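Local coordinates for protein dehydrogenase (Chromobacterium violaceum, PDB 3Q2I) that binds NADH and a UDP-linked N-acetylglucosamine uronic acid, probably as a dehydrogenase oxidising the sugar during biosynthesis of 2,3-diacetamido-2,3-dideoxy-D-mannuronic acid, at residues I14-G20 against A76-T82; G99-E105 against K127-V132; T140-L144 against V271-W277; Y157-V161 against G253-I257. All coordinates share one frame; numbering follows the deposited sequence.

In the fold
The four contacts show how chemistry follows place in a two-domain dehydrogenase. Interactions 1 and 2 belong to the same parallel sheet, where strands 78-81 and 101-104 are neighbours; both are buried ladders whose carboxyl ends touch the dinucleotide. Interactions 3 and 4 lie on the other side of the chain's centre, about 11 Å apart between centres, and meet through Val-271 N, probably hydrogen-bonded to Gly-253 O, and Leu-144 packed on Ile-255. Interaction 4 is again a buried ladder, antiparallel this time, with one face turned to the second subunit. Interaction 3 is partly buried and rests on leucine, isoleucine and tryptophan packing with a single hydrogen bond across it.

Interaction 1: residues I14-G20 against A76-T82; sequences IRFALVG and ADIVILT. With NAI (1,4-dihydronicotinamide adenine dinucleotide), chain B.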
# COMPACT_ATOMS: atom_id res chain seq x y z
N ILE A 14 -30.63 31.31 -34.95
CA ILE A 14 -29.69 31.21 -33.82
C ILE A 14 -28.33 31.85 -34.13
O ILE A 14 -27.77 31.65 -35.21
CB ILE A 14 -29.43 29.73 -33.44
CG1 ILE A 14 -30.75 28.93 -33.44
CG2 ILE A 14 -28.68 29.66 -32.09
CD1 ILE A 14 -31.79 29.48 -32.45
N ARG A 15 -27.80 32.60 -33.17
CA ARG A 15 -26.57 33.33 -33.36
C ARG A 15 -25.41 32.60 -32.68
O ARG A 15 -25.55 32.22 -31.52
CB ARG A 15 -26.74 34.75 -32.85
CG ARG A 15 -27.87 35.43 -33.63
CD ARG A 15 -28.14 36.82 -33.13
NE ARG A 15 -28.92 36.85 -31.89
CZ ARG A 15 -29.47 37.96 -31.41
NH1 ARG A 15 -29.31 39.10 -32.07
NH2 ARG A 15 -30.17 37.94 -30.28
N PHE A 16 -24.33 32.41 -33.43
CA PHE A 16 -23.10 31.76 -32.92
C PHE A 16 -21.92 32.72 -32.87
O PHE A 16 -21.75 33.59 -33.74
CB PHE A 16 -22.78 30.58 -33.82
CG PHE A 16 -23.71 29.41 -33.67
CD1 PHE A 16 -23.43 28.39 -32.76
CD2 PHE A 16 -24.92 29.35 -34.36
CE1 PHE A 16 -24.30 27.33 -32.62
CE2 PHE A 16 -25.79 28.28 -34.23
CZ PHE A 16 -25.49 27.28 -33.33
N ALA A 17 -21.05 32.59 -31.87
CA ALA A 17 -19.74 33.24 -31.92
C ALA A 17 -18.72 32.11 -31.79
O ALA A 17 -19.05 31.01 -31.27
CB ALA A 17 -19.56 34.22 -30.79
N LEU A 18 -17.53 32.31 -32.36
CA LEU A 18 -16.53 31.26 -32.28
C LEU A 18 -15.16 31.77 -31.85
O LEU A 18 -14.70 32.82 -32.28
CB LEU A 18 -16.42 30.49 -33.60
CG LEU A 18 -15.33 29.42 -33.84
CD1 LEU A 18 -15.80 28.30 -34.70
CD2 LEU A 18 -13.97 29.97 -34.28
N VAL A 19 -14.48 31.03 -30.97
CA VAL A 19 -13.14 31.44 -30.56
C VAL A 19 -12.14 30.33 -30.87
O VAL A 19 -12.40 29.14 -30.58
CB VAL A 19 -13.08 31.88 -29.06
CG1 VAL A 19 -13.63 30.81 -28.15
CG2 VAL A 19 -11.70 32.33 -28.66
N GLY A 20 -11.06 30.71 -31.54
CA GLY A 20 -10.06 29.75 -32.02
C GLY A 20 -10.19 29.34 -33.48
O GLY A 20 -10.81 28.36 -33.85
N ALA A 76 -24.35 36.73 -29.43
CA ALA A 76 -24.53 35.34 -29.84
C ALA A 76 -25.35 34.63 -28.78
O ALA A 76 -25.31 35.03 -27.61
CB ALA A 76 -23.15 34.65 -29.99
N ASP A 77 -26.08 33.60 -29.19
CA ASP A 77 -26.77 32.70 -28.27
C ASP A 77 -25.74 31.70 -27.69
O ASP A 77 -25.80 31.38 -26.50
CB ASP A 77 -27.84 31.92 -29.04
CG ASP A 77 -28.96 32.82 -29.55
OD1 ASP A 77 -29.52 33.53 -28.71
OD2 ASP A 77 -29.18 32.87 -30.77
N ILE A 78 -24.88 31.20 -28.56
CA ILE A 78 -23.87 30.17 -28.21
C ILE A 78 -22.46 30.61 -28.61
O ILE A 78 -22.26 31.20 -29.68
CB ILE A 78 -24.19 28.91 -29.00
CG1 ILE A 78 -25.53 28.40 -28.48
CG2 ILE A 78 -22.98 27.88 -28.91
CD1 ILE A 78 -26.13 27.27 -29.27
N VAL A 79 -21.48 30.33 -27.76
CA VAL A 79 -20.07 30.66 -28.02
C VAL A 79 -19.39 29.32 -28.21
O VAL A 79 -19.55 28.42 -27.37
CB VAL A 79 -19.38 31.43 -26.87
CG1 VAL A 79 -17.89 31.68 -27.19
CG2 VAL A 79 -20.03 32.81 -26.67
N ILE A 80 -18.70 29.16 -29.33
CA ILE A 80 -18.14 27.87 -29.73
C ILE A 80 -16.65 27.94 -29.38
O ILE A 80 -15.97 28.93 -29.69
CB ILE A 80 -18.22 27.69 -31.25
CG1 ILE A 80 -19.70 27.73 -31.72
CG2 ILE A 80 -17.56 26.42 -31.67
CD1 ILE A 80 -19.85 28.30 -33.15
N LEU A 81 -16.14 26.90 -28.69
CA LEU A 81 -14.72 26.91 -28.28
C LEU A 81 -13.92 25.92 -29.14
O LEU A 81 -14.08 24.69 -29.01
CB LEU A 81 -14.62 26.46 -26.80
CG LEU A 81 -15.49 27.28 -25.87
CD1 LEU A 81 -15.20 26.82 -24.39
CD2 LEU A 81 -15.20 28.74 -26.02
N THR A 82 -13.11 26.44 -30.06
CA THR A 82 -12.30 25.62 -30.95
C THR A 82 -10.81 26.00 -30.76
O THR A 82 -9.98 25.94 -31.68
CB THR A 82 -12.75 25.75 -32.43
OG1 THR A 82 -12.91 27.14 -32.72
CG2 THR A 82 -14.02 24.99 -32.74
PA NAI B . -5.33 24.64 -33.91
O1A NAI B . -4.00 24.81 -33.29
O2A NAI B . -5.43 24.40 -35.48
O5B NAI B . -6.32 25.83 -33.61
C5B NAI B . -5.74 26.72 -32.69
C4B NAI B . -6.53 28.02 -32.73
O4B NAI B . -6.81 28.59 -31.44
C3B NAI B . -5.39 28.83 -33.36
O3B NAI B . -5.86 29.55 -34.51
C2B NAI B . -4.81 29.65 -32.20
O2B NAI B . -4.21 30.88 -32.59
C1B NAI B . -6.12 29.88 -31.41
N9A NAI B . -5.92 30.33 -30.06
C8A NAI B . -5.01 29.84 -29.15
N7A NAI B . -5.19 30.46 -28.02
C5A NAI B . -6.27 31.31 -28.09
C6A NAI B . -6.89 32.22 -27.21
N6A NAI B . -6.49 32.39 -25.91
N1A NAI B . -7.93 32.94 -27.68
C2A NAI B . -8.32 32.80 -28.93
N3A NAI B . -7.78 31.97 -29.81
C4A NAI B . -6.72 31.23 -29.41
O3 NAI B . -6.04 23.40 -33.21
PN NAI B . -7.23 22.55 -33.71
O1N NAI B . -6.76 21.27 -34.34
O2N NAI B . -8.30 23.33 -34.50
O5D NAI B . -7.87 21.86 -32.38
C5D NAI B . -8.74 22.79 -31.77
C4D NAI B . -9.62 22.11 -30.71
O4D NAI B . -10.48 21.23 -31.46
C3D NAI B . -8.86 21.15 -29.76
O3D NAI B . -9.57 21.17 -28.52
C2D NAI B . -9.06 19.77 -30.41
O2D NAI B . -9.09 18.72 -29.44
C1D NAI B . -10.46 19.87 -31.07
N1N NAI B . -10.63 18.98 -32.19
C2N NAI B . -11.70 18.21 -32.25
C3N NAI B . -11.89 17.27 -33.27
C7N NAI B . -13.11 16.44 -33.33
O7N NAI B . -13.19 15.35 -33.88
N7N NAI B . -14.26 16.87 -32.75
C4N NAI B . -10.84 17.11 -34.19
C5N NAI B . -9.79 18.01 -34.15
C6N NAI B . -9.69 18.94 -33.14
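Phe-16 and Ile-78 project side by side from neighbouring parallel strands, with Phe-16 CE1 3.8 Å from Ile-78 CD1. Ile-80 slants across the same ring from further along its strand and sets its CD1 3.6 Å from Phe-16 CD1. Leu-18 extends this face, which helices 25-34 and 304-315 cover. On the other face Ala-17 CB meets Ala-76 CB at 3.7 Å, and Val-19 runs alongside Leu-81, where Val-19 CG1 and Leu-81 CD2 are unusually tight at 3.4 Å. Val-19 can serve two partners because CG1 stands between its backbone N and carbonyl carbon (chi1 54°), while CG2 reaches the adenine of the dinucleotide, 3.4 Å from its C2A.

Polar groups close both ends of the backbone ladder. Asp-77 curls back so that its OD2, approached on the anti side, takes the N-H of Arg-15 over 2.8 Å in an almost straight bond (175°). Arg-12 is a second partner of that oxygen, whereas the Arg-15 guanidinium turns to Asp-75. Arg-15 O is gripped by two amides, those of Asp-77 and Ile-78. At the far end the hydroxyl of Thr-82 has one proton and two carbonyls within reach, OG1 lying 3.0 Å from Val-19 O and 2.7 Å from Gly-20 O. There the strands open onto the cofactor, at the glycine-rich turn typical of a Rossmann fold.

Interaction 2: residues G99-E105 against K127-V132; sequences GFHVMTE and KHLFVV. With NAI (1,4-dihydronicotinamide adenine dinucleotide), chain B.
Strand 101-104, helix 112-125 and strand 129-131 form a beta-alpha-beta unit, and its two parallel strands meet from His-101 against His-128 to Glu-105 against Val-132. At the entry, His-101 ND1 accepts the backbone N-H of His-128 over 2.9 Å, and the donor lies within 1° of the ring plane, which fixes the imidazole's rotation and probably leaves its proton on NE2. Lys-127 crosses over one face of this ring at about a right angle, its CD 3.8 Å from the centroid in a CH-pi contact. The ammonium goes on to a weak bond with Gly-99 O. A water also bridges the two segments just before the ladder, donating to Phe-100 O and to His-128 O.

Further along, Val-102 CG1 lies beside Leu-129 CD1 at 3.6 Å on the face that also carries Thr-104 and Val-131. On the other face Met-103, its CG anti to the backbone N (chi1 174°) and its chain bending only at the thioether, lays CG across Val-132 CG2 at 3.7 Å and also touches Phe-130.

Glu-105 turns its carboxylate over Val-132, with OE2 3.7 Å from Val-132 CB, and that same OE2 takes the carboxamide N7N of the nicotinamide over 2.8 Å (170°). His-28 and His-304 hold OE1. Glu-105 followed by Lys-106 matches the Glu-Lys-Pro signature of NAD-dependent oxidoreductases of the Gfo/Idh/MocA family.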
# COMPACT_ATOMS: atom_id res chain seq x y z
N GLY A 99 -23.12 34.99 -19.28
CA GLY A 99 -24.47 34.75 -19.77
C GLY A 99 -24.68 34.03 -21.09
O GLY A 99 -25.78 34.09 -21.64
N PHE A 100 -23.69 33.25 -21.56
CA PHE A 100 -23.81 32.53 -22.84
C PHE A 100 -23.87 31.02 -22.67
O PHE A 100 -23.17 30.46 -21.79
CB PHE A 100 -22.62 32.84 -23.75
CG PHE A 100 -22.49 34.31 -24.12
CD1 PHE A 100 -23.11 34.80 -25.27
CD2 PHE A 100 -21.77 35.18 -23.31
CE1 PHE A 100 -22.99 36.14 -25.59
CE2 PHE A 100 -21.68 36.54 -23.62
CZ PHE A 100 -22.29 37.00 -24.76
N HIS A 101 -24.70 30.36 -23.46
CA HIS A 101 -24.52 28.94 -23.78
C HIS A 101 -23.18 28.71 -24.47
O HIS A 101 -22.66 29.58 -25.19
CB HIS A 101 -25.64 28.47 -24.72
CG HIS A 101 -27.01 28.83 -24.25
ND1 HIS A 101 -27.60 28.25 -23.15
CD2 HIS A 101 -27.91 29.73 -24.73
CE1 HIS A 101 -28.83 28.71 -23.01
NE2 HIS A 101 -29.03 29.63 -23.94
N VAL A 102 -22.59 27.55 -24.16
CA VAL A 102 -21.24 27.24 -24.65
C VAL A 102 -21.30 25.93 -25.41
O VAL A 102 -21.97 24.97 -25.01
CB VAL A 102 -20.28 27.10 -23.45
CG1 VAL A 102 -18.92 26.49 -23.93
CG2 VAL A 102 -20.06 28.43 -22.77
N MET A 103 -20.59 25.85 -26.53
CA MET A 103 -20.39 24.58 -27.20
C MET A 103 -18.88 24.37 -27.20
O MET A 103 -18.18 25.16 -27.82
CB MET A 103 -20.82 24.62 -28.68
CG MET A 103 -20.48 23.33 -29.42
SD MET A 103 -20.57 23.50 -31.24
CE MET A 103 -22.01 24.54 -31.16
N THR A 104 -18.37 23.37 -26.49
CA THR A 104 -16.91 23.22 -26.46
C THR A 104 -16.53 22.05 -27.35
O THR A 104 -17.21 21.02 -27.40
CB THR A 104 -16.37 22.97 -25.00
OG1 THR A 104 -14.94 22.80 -25.10
CG2 THR A 104 -17.02 21.68 -24.44
N GLU A 105 -15.45 22.21 -28.12
CA GLU A 105 -14.84 21.07 -28.77
C GLU A 105 -14.35 20.06 -27.71
O GLU A 105 -14.22 20.42 -26.54
CB GLU A 105 -13.72 21.49 -29.69
CG GLU A 105 -14.20 21.60 -31.16
CD GLU A 105 -14.63 20.31 -31.78
OE1 GLU A 105 -15.21 20.31 -32.90
OE2 GLU A 105 -14.48 19.22 -31.18
N LYS A 127 -27.33 27.94 -18.13
CA LYS A 127 -27.08 27.96 -19.57
C LYS A 127 -26.55 26.60 -19.97
O LYS A 127 -25.98 25.88 -19.13
CB LYS A 127 -26.03 29.02 -19.92
CG LYS A 127 -26.45 30.45 -19.57
CD LYS A 127 -27.51 30.91 -20.57
CE LYS A 127 -28.14 32.21 -20.11
NZ LYS A 127 -28.85 32.73 -21.31
N HIS A 128 -26.75 26.25 -21.22
CA HIS A 128 -26.28 24.96 -21.75
C HIS A 128 -24.77 24.93 -21.90
O HIS A 128 -24.14 25.94 -22.20
CB HIS A 128 -26.90 24.67 -23.12
CG HIS A 128 -28.37 24.43 -23.08
ND1 HIS A 128 -28.93 23.25 -22.65
CD2 HIS A 128 -29.40 25.20 -23.51
CE1 HIS A 128 -30.25 23.32 -22.78
NE2 HIS A 128 -30.55 24.48 -23.32
N LEU A 129 -24.22 23.74 -21.72
CA LEU A 129 -22.85 23.44 -22.13
C LEU A 129 -22.98 22.21 -23.03
O LEU A 129 -23.35 21.11 -22.60
CB LEU A 129 -22.00 23.17 -20.87
CG LEU A 129 -20.60 22.62 -21.16
CD1 LEU A 129 -19.77 23.57 -21.99
CD2 LEU A 129 -19.92 22.36 -19.82
N PHE A 130 -22.73 22.38 -24.33
CA PHE A 130 -22.70 21.28 -25.31
C PHE A 130 -21.25 20.87 -25.49
O PHE A 130 -20.39 21.73 -25.47
CB PHE A 130 -23.15 21.83 -26.68
CG PHE A 130 -24.56 22.41 -26.70
CD1 PHE A 130 -25.62 21.54 -27.01
CD2 PHE A 130 -24.78 23.77 -26.47
CE1 PHE A 130 -26.96 22.05 -27.10
CE2 PHE A 130 -26.13 24.28 -26.58
CZ PHE A 130 -27.17 23.40 -26.85
N VAL A 131 -21.01 19.56 -25.63
CA VAL A 131 -19.65 19.06 -25.90
C VAL A 131 -19.77 18.34 -27.21
O VAL A 131 -20.65 17.50 -27.41
CB VAL A 131 -19.19 18.08 -24.78
CG1 VAL A 131 -17.77 17.56 -25.12
CG2 VAL A 131 -19.24 18.77 -23.41
N VAL A 132 -18.84 18.62 -28.12
CA VAL A 132 -18.88 18.05 -29.45
C VAL A 132 -18.41 16.62 -29.48
O VAL A 132 -17.20 16.39 -29.36
CB VAL A 132 -18.06 18.90 -30.43
CG1 VAL A 132 -18.10 18.24 -31.79
CG2 VAL A 132 -18.50 20.35 -30.44
PA NAI B . -5.33 24.64 -33.91
O1A NAI B . -4.00 24.81 -33.29
O2A NAI B . -5.43 24.40 -35.48
O5B NAI B . -6.32 25.83 -33.61
C5B NAI B . -5.74 26.72 -32.69
C4B NAI B . -6.53 28.02 -32.73
O4B NAI B . -6.81 28.59 -31.44
C3B NAI B . -5.39 28.83 -33.36
O3B NAI B . -5.86 29.55 -34.51
C2B NAI B . -4.81 29.65 -32.20
O2B NAI B . -4.21 30.88 -32.59
C1B NAI B . -6.12 29.88 -31.41
N9A NAI B . -5.92 30.33 -30.06
C8A NAI B . -5.01 29.84 -29.15
N7A NAI B . -5.19 30.46 -28.02
C5A NAI B . -6.27 31.31 -28.09
C6A NAI B . -6.89 32.22 -27.21
N6A NAI B . -6.49 32.39 -25.91
N1A NAI B . -7.93 32.94 -27.68
C2A NAI B . -8.32 32.80 -28.93
N3A NAI B . -7.78 31.97 -29.81
C4A NAI B . -6.72 31.23 -29.41
O3 NAI B . -6.04 23.40 -33.21
PN NAI B . -7.23 22.55 -33.71
O1N NAI B . -6.76 21.27 -34.34
O2N NAI B . -8.30 23.33 -34.50
O5D NAI B . -7.87 21.86 -32.38
C5D NAI B . -8.74 22.79 -31.77
C4D NAI B . -9.62 22.11 -30.71
O4D NAI B . -10.48 21.23 -31.46
C3D NAI B . -8.86 21.15 -29.76
O3D NAI B . -9.57 21.17 -28.52
C2D NAI B . -9.06 19.77 -30.41
O2D NAI B . -9.09 18.72 -29.44
C1D NAI B . -10.46 19.87 -31.07
N1N NAI B . -10.63 18.98 -32.19
C2N NAI B . -11.70 18.21 -32.25
C3N NAI B . -11.89 17.27 -33.27
C7N NAI B . -13.11 16.44 -33.33
O7N NAI B . -13.19 15.35 -33.88
N7N NAI B . -14.26 16.87 -32.75
C4N NAI B . -10.84 17.11 -34.19
C5N NAI B . -9.79 18.01 -34.15
C6N NAI B . -9.69 18.94 -33.14
O HOH W 1 -27.60 35.73 -20.84
O HOH W 2 -22.86 28.06 -20.47

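Interaction 3: residues T140-L144 against V271-W277; sequences TLQLL and VNEIQHW
Helix 139-149 packs on a face of the mixed sheet of the C-terminal domain, and here its first turns meet the edge strand 273-279 and the bend leading into it, beginning with Thr-140 on Val-271. The hydroxyl of Thr-140 donates to Val-271 O over a short 2.6 Å, arriving nearly along the C=O axis (163°). It can do so because OG1 sits between the backbone N and the carbonyl carbon (chi1 52°), a setting that turns CG2 toward the strand, 3.9 Å from Ile-274 CG1. The bond fastens a bend whose Val-271 side chain is about 7 Å from the bound UDP-sugar.

Beyond this polar start the contact is hydrocarbon. Leu-143 and Ile-274 meet at about a right angle through their ends, CD1 to CD1 at 3.9 Å. The six-membered end of the Trp-277 indole reaches the helix: its CH2 is 3.9 Å from Leu-143 CB, and Leu-143 O lies in the ring plane at the edge. Leu-144 slants past the same end, with CD2 4.2 Å from Trp-277 CZ3. The other end of the indole is held by Asp-286 through NE1, and Ile-289 of the short helix 289-292 touches Leu-143, Ile-274 and Trp-277 alike.

Next to Trp-277 on the strand, His-276 packs on Leu-251 of the second subunit. The arrangement is that of a helix layered on the face of a sheet in an alpha/beta domain, here close to the UDP-sugar pocket.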
# COMPACT_ATOMS: atom_id res chain seq x y z
N THR A 140 -22.52 3.24 -38.53
CA THR A 140 -22.10 2.03 -37.85
C THR A 140 -22.32 2.08 -36.33
O THR A 140 -22.86 1.15 -35.74
CB THR A 140 -20.64 1.69 -38.14
OG1 THR A 140 -19.83 2.83 -37.86
CG2 THR A 140 -20.43 1.34 -39.61
N LEU A 141 -21.97 3.22 -35.75
CA LEU A 141 -22.02 3.43 -34.29
C LEU A 141 -23.46 3.56 -33.82
O LEU A 141 -23.81 3.01 -32.79
CB LEU A 141 -21.21 4.67 -33.88
CG LEU A 141 -19.71 4.45 -34.08
CD1 LEU A 141 -18.91 5.65 -33.62
CD2 LEU A 141 -19.21 3.16 -33.39
N GLN A 142 -24.33 4.15 -34.65
CA GLN A 142 -25.76 4.09 -34.40
C GLN A 142 -26.38 2.71 -34.41
O GLN A 142 -27.17 2.38 -33.52
CB GLN A 142 -26.49 5.04 -35.35
CG GLN A 142 -26.37 6.49 -34.90
CD GLN A 142 -26.99 6.78 -33.54
OE1 GLN A 142 -28.15 6.46 -33.32
NE2 GLN A 142 -26.23 7.38 -32.61
N LEU A 143 -26.03 1.86 -35.37
CA LEU A 143 -26.53 0.50 -35.31
C LEU A 143 -26.09 -0.26 -34.06
O LEU A 143 -26.87 -0.99 -33.47
CB LEU A 143 -26.08 -0.32 -36.53
CG LEU A 143 -26.96 -0.16 -37.78
CD1 LEU A 143 -26.26 -0.74 -39.03
CD2 LEU A 143 -28.23 -0.91 -37.49
N LEU A 144 -24.80 -0.17 -33.74
CA LEU A 144 -24.27 -0.71 -32.49
C LEU A 144 -25.09 -0.19 -31.32
O LEU A 144 -25.52 -0.96 -30.47
CB LEU A 144 -22.81 -0.27 -32.29
CG LEU A 144 -21.72 -1.16 -32.88
CD1 LEU A 144 -20.35 -0.53 -32.70
CD2 LEU A 144 -21.79 -2.58 -32.33
N VAL A 271 -13.80 2.68 -37.56
CA VAL A 271 -15.08 2.05 -37.22
C VAL A 271 -16.14 2.28 -38.29
O VAL A 271 -17.28 2.64 -37.99
CB VAL A 271 -15.65 2.44 -35.84
CG1 VAL A 271 -15.17 1.50 -34.81
CG2 VAL A 271 -15.46 3.94 -35.49
N ASN A 272 -15.72 2.04 -39.51
CA ASN A 272 -16.55 2.39 -40.68
C ASN A 272 -17.00 1.16 -41.48
O ASN A 272 -17.82 1.28 -42.42
CB ASN A 272 -15.75 3.35 -41.56
CG ASN A 272 -14.43 2.75 -42.03
OD1 ASN A 272 -13.47 2.61 -41.27
ND2 ASN A 272 -14.37 2.39 -43.32
N GLU A 273 -16.56 -0.03 -41.09
CA GLU A 273 -16.92 -1.25 -41.81
C GLU A 273 -17.44 -2.32 -40.88
O GLU A 273 -16.70 -2.86 -40.05
CB GLU A 273 -15.68 -1.78 -42.56
CG GLU A 273 -15.91 -2.95 -43.51
CD GLU A 273 -14.60 -3.65 -43.87
OE1 GLU A 273 -14.63 -4.68 -44.58
OE2 GLU A 273 -13.52 -3.19 -43.44
N ILE A 274 -18.72 -2.67 -41.02
CA ILE A 274 -19.24 -3.78 -40.26
C ILE A 274 -18.70 -5.08 -40.79
O ILE A 274 -19.04 -5.51 -41.89
CB ILE A 274 -20.77 -3.79 -40.15
CG1 ILE A 274 -21.23 -2.51 -39.43
CG2 ILE A 274 -21.25 -5.03 -39.36
CD1 ILE A 274 -22.72 -2.32 -39.43
N GLN A 275 -17.84 -5.72 -40.00
CA GLN A 275 -17.07 -6.90 -40.43
C GLN A 275 -17.63 -8.20 -39.87
O GLN A 275 -17.40 -9.28 -40.41
CB GLN A 275 -15.61 -6.74 -39.97
CG GLN A 275 -14.91 -5.63 -40.70
CD GLN A 275 -13.49 -5.42 -40.20
OE1 GLN A 275 -13.16 -5.87 -39.10
NE2 GLN A 275 -12.67 -4.70 -40.97
N HIS A 276 -18.36 -8.14 -38.76
CA HIS A 276 -18.89 -9.35 -38.17
C HIS A 276 -20.14 -8.94 -37.41
O HIS A 276 -20.10 -7.94 -36.70
CB HIS A 276 -17.91 -10.01 -37.20
CG HIS A 276 -18.36 -11.37 -36.77
ND1 HIS A 276 -18.15 -12.50 -37.55
CD2 HIS A 276 -18.97 -11.81 -35.65
CE1 HIS A 276 -18.64 -13.56 -36.93
NE2 HIS A 276 -19.15 -13.17 -35.78
N TRP A 277 -21.25 -9.64 -37.65
CA TRP A 277 -22.55 -9.20 -37.17
C TRP A 277 -23.49 -10.38 -36.94
O TRP A 277 -24.27 -10.76 -37.83
CB TRP A 277 -23.16 -8.15 -38.12
CG TRP A 277 -24.37 -7.42 -37.53
CD1 TRP A 277 -25.67 -7.81 -37.61
CD2 TRP A 277 -24.36 -6.18 -36.82
NE1 TRP A 277 -26.47 -6.91 -36.94
CE2 TRP A 277 -25.70 -5.89 -36.47
CE3 TRP A 277 -23.35 -5.31 -36.40
CZ2 TRP A 277 -26.05 -4.74 -35.72
CZ3 TRP A 277 -23.70 -4.19 -35.67
CH2 TRP A 277 -25.03 -3.91 -35.35

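Interaction 4: residues Y157-V161 against G253-I257; sequences YMVNV and GSITI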
# COMPACT_ATOMS: atom_id res chain seq x y z
N TYR A 157 -19.73 -9.83 -22.31
CA TYR A 157 -18.62 -10.55 -21.70
C TYR A 157 -17.27 -9.91 -21.99
O TYR A 157 -16.44 -9.81 -21.09
CB TYR A 157 -18.51 -11.99 -22.21
CG TYR A 157 -19.77 -12.79 -21.90
CD1 TYR A 157 -20.40 -12.72 -20.66
CD2 TYR A 157 -20.28 -13.68 -22.84
CE1 TYR A 157 -21.49 -13.54 -20.33
CE2 TYR A 157 -21.36 -14.47 -22.53
CZ TYR A 157 -21.97 -14.37 -21.30
OH TYR A 157 -23.03 -15.18 -20.98
N MET A 158 -17.02 -9.49 -23.23
CA MET A 158 -15.70 -9.15 -23.70
C MET A 158 -15.76 -8.06 -24.76
O MET A 158 -16.56 -8.10 -25.70
CB MET A 158 -14.99 -10.41 -24.22
CG MET A 158 -13.63 -10.22 -24.92
SD MET A 158 -12.40 -9.32 -23.93
CE MET A 158 -12.41 -10.28 -22.41
N VAL A 159 -14.91 -7.05 -24.61
CA VAL A 159 -14.85 -5.89 -25.50
C VAL A 159 -13.39 -5.60 -25.84
O VAL A 159 -12.51 -5.66 -24.96
CB VAL A 159 -15.50 -4.63 -24.83
CG1 VAL A 159 -15.45 -3.44 -25.80
CG2 VAL A 159 -16.94 -4.89 -24.47
N ASN A 160 -13.08 -5.35 -27.13
CA ASN A 160 -11.75 -4.90 -27.52
C ASN A 160 -11.85 -3.72 -28.45
O ASN A 160 -12.59 -3.80 -29.43
CB ASN A 160 -10.94 -6.04 -28.15
CG ASN A 160 -9.61 -5.60 -28.68
OD1 ASN A 160 -9.33 -5.76 -29.86
ND2 ASN A 160 -8.75 -5.07 -27.82
N VAL A 161 -11.20 -2.62 -28.11
CA VAL A 161 -11.12 -1.45 -29.00
C VAL A 161 -9.65 -1.28 -29.44
O VAL A 161 -8.75 -1.22 -28.59
CB VAL A 161 -11.60 -0.19 -28.28
CG1 VAL A 161 -11.40 1.07 -29.14
CG2 VAL A 161 -13.06 -0.35 -27.91
N GLY A 253 -9.30 1.25 -36.75
CA GLY A 253 -10.13 1.87 -35.71
C GLY A 253 -11.25 0.88 -35.57
O GLY A 253 -12.13 0.79 -36.43
N SER A 254 -11.23 0.06 -34.51
CA SER A 254 -12.19 -1.05 -34.43
C SER A 254 -12.75 -1.25 -33.04
O SER A 254 -12.13 -0.85 -32.05
CB SER A 254 -11.64 -2.41 -34.88
OG SER A 254 -10.65 -2.85 -33.95
N ILE A 255 -13.89 -1.91 -33.00
CA ILE A 255 -14.44 -2.40 -31.75
C ILE A 255 -15.03 -3.76 -31.97
O ILE A 255 -15.84 -3.97 -32.91
CB ILE A 255 -15.45 -1.41 -31.13
CG1 ILE A 255 -15.95 -1.92 -29.77
CG2 ILE A 255 -16.69 -1.08 -32.06
CD1 ILE A 255 -16.78 -0.89 -28.92
N THR A 256 -14.77 -4.65 -31.01
CA THR A 256 -15.34 -5.98 -31.03
C THR A 256 -16.14 -6.14 -29.76
O THR A 256 -15.65 -5.75 -28.69
CB THR A 256 -14.23 -7.04 -31.04
OG1 THR A 256 -13.47 -6.86 -32.24
CG2 THR A 256 -14.84 -8.43 -31.01
N ILE A 257 -17.39 -6.60 -29.84
CA ILE A 257 -18.23 -6.80 -28.67
C ILE A 257 -18.79 -8.19 -28.67
O ILE A 257 -19.38 -8.60 -29.68
CB ILE A 257 -19.44 -5.82 -28.61
CG1 ILE A 257 -18.90 -4.38 -28.69
CG2 ILE A 257 -20.24 -6.11 -27.35
CD1 ILE A 257 -20.01 -3.30 -28.86
O HOH W 3 -11.59 -4.74 -32.11
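Asn-160 and Thr-256 form the hydrogen-bonded pair at the middle of this contact between two nearly exactly antiparallel strands (177°). Their backbones exchange two bonds: Asn-160 N gives to Thr-256 O at 3.0 Å, and Thr-256 N returns to Asn-160 O at 2.8 Å. CA-H...O contacts, among them Val-161 CA to Ser-254 O at 3.3 Å, accompany the non-hydrogen-bonded pairs Val-159 with Ile-257 and Val-161 with Ile-255.

Apolar contact is confined to the face carrying those two pairs. Ile-255 points CG1 opposite its backbone N (chi1 -177°), which lays this branch across Val-161 CG2 at 3.8 Å and carries CD1 on to Val-159 CG1 at 4.2 Å. Helices 139-149 and 193-203 cover the face, Leu-144 touching both isoleucines and Ile-203 touching Val-159 and Ile-257. This is the central region of the large mixed sheet of the C-terminal domain, backed by helices on this face as in other oxidoreductases of the family. The pairing runs on past this contact into a classic beta bulge, where Tyr-157 and Met-158 both face Leu-258.

Water-mediated contact belongs to the opposite face. One molecule donates to Asn-160 O at 3.0 Å and to Ser-254 OG at 2.8 Å, and it is also bonded to Thr-256 OG1 at 2.8 Å, tying two hydroxyls of one strand to a carbonyl of the other. Ser-254 OG has a further partner in Glu-252.

Packing between subunits uses this same side: Thr-256 rests on Phe-164 and Asn-160 on Asn-241 of the second subunit, while Met-158 meets Gly-226 of that subunit.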